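Local coordinates for putative enoyl-CoA hydratase/isomerase (Acinetobacter baumannii, PDB 3FDU), which probably hydrates or isomerises enoyl-CoA thioesters, the chemistry of crotonase-family enzymes, at residues A[99-104]-A[205-210]. The protein carries 4 engineered substitutions. Sequence-based numbering, arbitrary orientation.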
loop_
_atom_site.group_PDB
_atom_site.type_symbol
_atom_site.label_atom_id
_atom_site.label_comp_id
_atom_site.label_asym_id
_atom_site.label_seq_id
_atom_site.Cartn_x
_atom_site.Cartn_y
_atom_site.Cartn_z
ATOM N N SER A 99 -19.116 -12.799 -4.438
ATOM C CA SER A 99 -19.394 -12.315 -3.077
ATOM C C SER A 99 -18.749 -13.258 -2.068
ATOM O O SER A 99 -18.576 -12.935 -0.879
ATOM C CB SER A 99 -20.955 -12.255 -2.871
ATOM O OG SER A 99 -21.405 -13.562 -2.494
ATOM N N LYS A 100 -18.394 -14.453 -2.540
ATOM C CA LYS A 100 -17.870 -15.481 -1.666
ATOM C C LYS A 100 -16.333 -15.447 -1.698
ATOM O O LYS A 100 -15.772 -14.843 -2.608
ATOM C CB LYS A 100 -18.362 -16.868 -2.137
ATOM C CG LYS A 100 -19.935 -16.977 -2.011
ATOM C CD LYS A 100 -20.546 -18.222 -2.749
ATOM C CE LYS A 100 -22.108 -18.240 -2.515
ATOM N NZ LYS A 100 -22.612 -19.482 -3.215
ATOM N N PRO A 101 -15.680 -16.085 -0.713
ATOM C CA PRO A 101 -14.212 -15.978 -0.717
ATOM C C PRO A 101 -13.651 -16.681 -1.982
ATOM O O PRO A 101 -14.147 -17.765 -2.368
ATOM C CB PRO A 101 -13.793 -16.711 0.556
ATOM C CG PRO A 101 -15.097 -16.613 1.513
ATOM C CD PRO A 101 -16.197 -16.818 0.463
ATOM N N LEU A 102 -12.658 -16.045 -2.616
ATOM C CA LEU A 102 -11.969 -16.563 -3.831
ATOM C C LEU A 102 -10.496 -16.798 -3.478
ATOM O O LEU A 102 -9.781 -15.848 -3.104
ATOM C CB LEU A 102 -12.066 -15.561 -4.987
ATOM C CG LEU A 102 -11.367 -15.973 -6.313
ATOM C CD1 LEU A 102 -11.911 -17.327 -6.857
ATOM C CD2 LEU A 102 -11.563 -14.887 -7.374
ATOM N N ILE A 103 -10.049 -18.060 -3.544
ATOM C CA ILE A 103 -8.669 -18.373 -3.279
ATOM C C ILE A 103 -8.039 -18.816 -4.587
ATOM O O ILE A 103 -8.673 -19.536 -5.342
ATOM C CB ILE A 103 -8.514 -19.506 -2.225
ATOM C CG1 ILE A 103 -9.252 -19.150 -0.907
ATOM C CG2 ILE A 103 -7.034 -19.886 -1.999
ATOM C CD1 ILE A 103 -9.317 -20.331 0.072
ATOM N N ILE A 104 -6.802 -18.367 -4.848
ATOM C CA ILE A 104 -6.039 -18.790 -6.015
ATOM C C ILE A 104 -4.761 -19.498 -5.568
ATOM O O ILE A 104 -4.068 -19.079 -4.605
ATOM C CB ILE A 104 -5.749 -17.612 -6.974
ATOM C CG1 ILE A 104 -7.112 -17.136 -7.574
ATOM C CG2 ILE A 104 -4.751 -18.067 -8.105
ATOM C CD1 ILE A 104 -7.053 -16.057 -8.660
ATOM N N ALA A 205 -22.610 -15.783 6.555
ATOM C CA ALA A 205 -23.047 -14.395 6.606
ATOM C C ALA A 205 -21.942 -13.448 7.058
ATOM O O ALA A 205 -21.855 -12.335 6.543
ATOM C CB ALA A 205 -24.308 -14.224 7.527
ATOM N N SER A 206 -21.158 -13.854 8.056
ATOM C CA SER A 206 -19.987 -13.094 8.528
ATOM C C SER A 206 -18.963 -12.884 7.392
ATOM O O SER A 206 -18.402 -11.786 7.207
ATOM C CB SER A 206 -19.262 -13.881 9.614
ATOM O OG SER A 206 -19.920 -13.783 10.878
ATOM N N LEU A 207 -18.678 -13.968 6.681
ATOM C CA LEU A 207 -17.752 -13.897 5.540
ATOM C C LEU A 207 -18.247 -13.001 4.434
ATOM O O LEU A 207 -17.496 -12.159 3.918
ATOM C CB LEU A 207 -17.367 -15.318 5.026
ATOM C CG LEU A 207 -16.373 -16.063 5.923
ATOM C CD1 LEU A 207 -16.231 -17.563 5.547
ATOM C CD2 LEU A 207 -14.919 -15.411 5.976
ATOM N N LYS A 208 -19.512 -13.157 4.048
ATOM C CA LYS A 208 -20.100 -12.334 3.016
ATOM C C LYS A 208 -20.101 -10.863 3.411
ATOM O O LYS A 208 -19.768 -9.988 2.619
ATOM C CB LYS A 208 -21.540 -12.795 2.786
ATOM C CG LYS A 208 -22.269 -12.135 1.656
ATOM C CD LYS A 208 -23.599 -12.905 1.359
ATOM C CE LYS A 208 -24.294 -12.375 0.126
ATOM N NZ LYS A 208 -24.140 -10.910 0.098
ATOM N N GLN A 209 -20.504 -10.580 4.650
ATOM C CA GLN A 209 -20.589 -9.176 5.090
ATOM C C GLN A 209 -19.192 -8.523 5.244
ATOM O O GLN A 209 -18.999 -7.349 4.996
ATOM C CB GLN A 209 -21.298 -9.140 6.440
ATOM C CG GLN A 209 -21.237 -7.805 7.046
ATOM C CD GLN A 209 -22.143 -6.878 6.316
ATOM O OE1 GLN A 209 -23.372 -6.883 6.556
ATOM N NE2 GLN A 209 -21.579 -6.082 5.394
ATOM N N THR A 210 -18.223 -9.296 5.697
ATOM C CA THR A 210 -16.889 -8.763 5.911
ATOM C C THR A 210 -16.259 -8.397 4.552
ATOM O O THR A 210 -15.664 -7.323 4.385
ATOM C CB THR A 210 -16.021 -9.825 6.574
ATOM O OG1 THR A 210 -16.571 -10.125 7.868
ATOM C CG2 THR A 210 -14.555 -9.340 6.714
HETATM O O HOH W 1 -19.355 -10.236 -0.103
HETATM O O HOH W 2 -17.358 -13.684 1.595
#
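The loop Ser99-Pro101, leading into strand 102-106 of the crotonase-fold core sheet, runs past helix 204-214; no direct hydrogen bond joins residues 99-104 to residues 205-210, and two waters bridge the backbones. Both donate to Ser99 O: one also donates to Lys208 O at 2.8 Å, the other more weakly to Leu207 O. Two successive carbonyls of the helix are thus tied to a single carbonyl of the loop. Direct touching is sparse, and only 153 Å² is buried. Pro101, which also packs on Leu199 of helix 188-200, touches the CD1 methyl of Leu207 with its CG, 4.3 Å away. A second subunit meets the helix as well, with Phe165 of that subunit beside Leu207 and its Leu141 O bonded by Ser206 OG. On the more open side, CG anti to the backbone N (chi1 -175°) and a chain extended through chi3 carry Lys208 CE to 4.1 Å from Ser99 OG; the bend at chi4 then turns only NZ. That is mere proximity, for the hydroxyl is hydrogen-bonded to Asp45 OD1, whereas further along the same helix Lys211 NZ makes a direct hydrogen bond to Lys100 O. Within the helix, Ser206 O is gripped twice, from opposite faces of its carbonyl plane, by Thr210 N at 2.9 Å and by Thr210 OG1 at 2.6 Å, the hydroxyl tilted 31° from that plane.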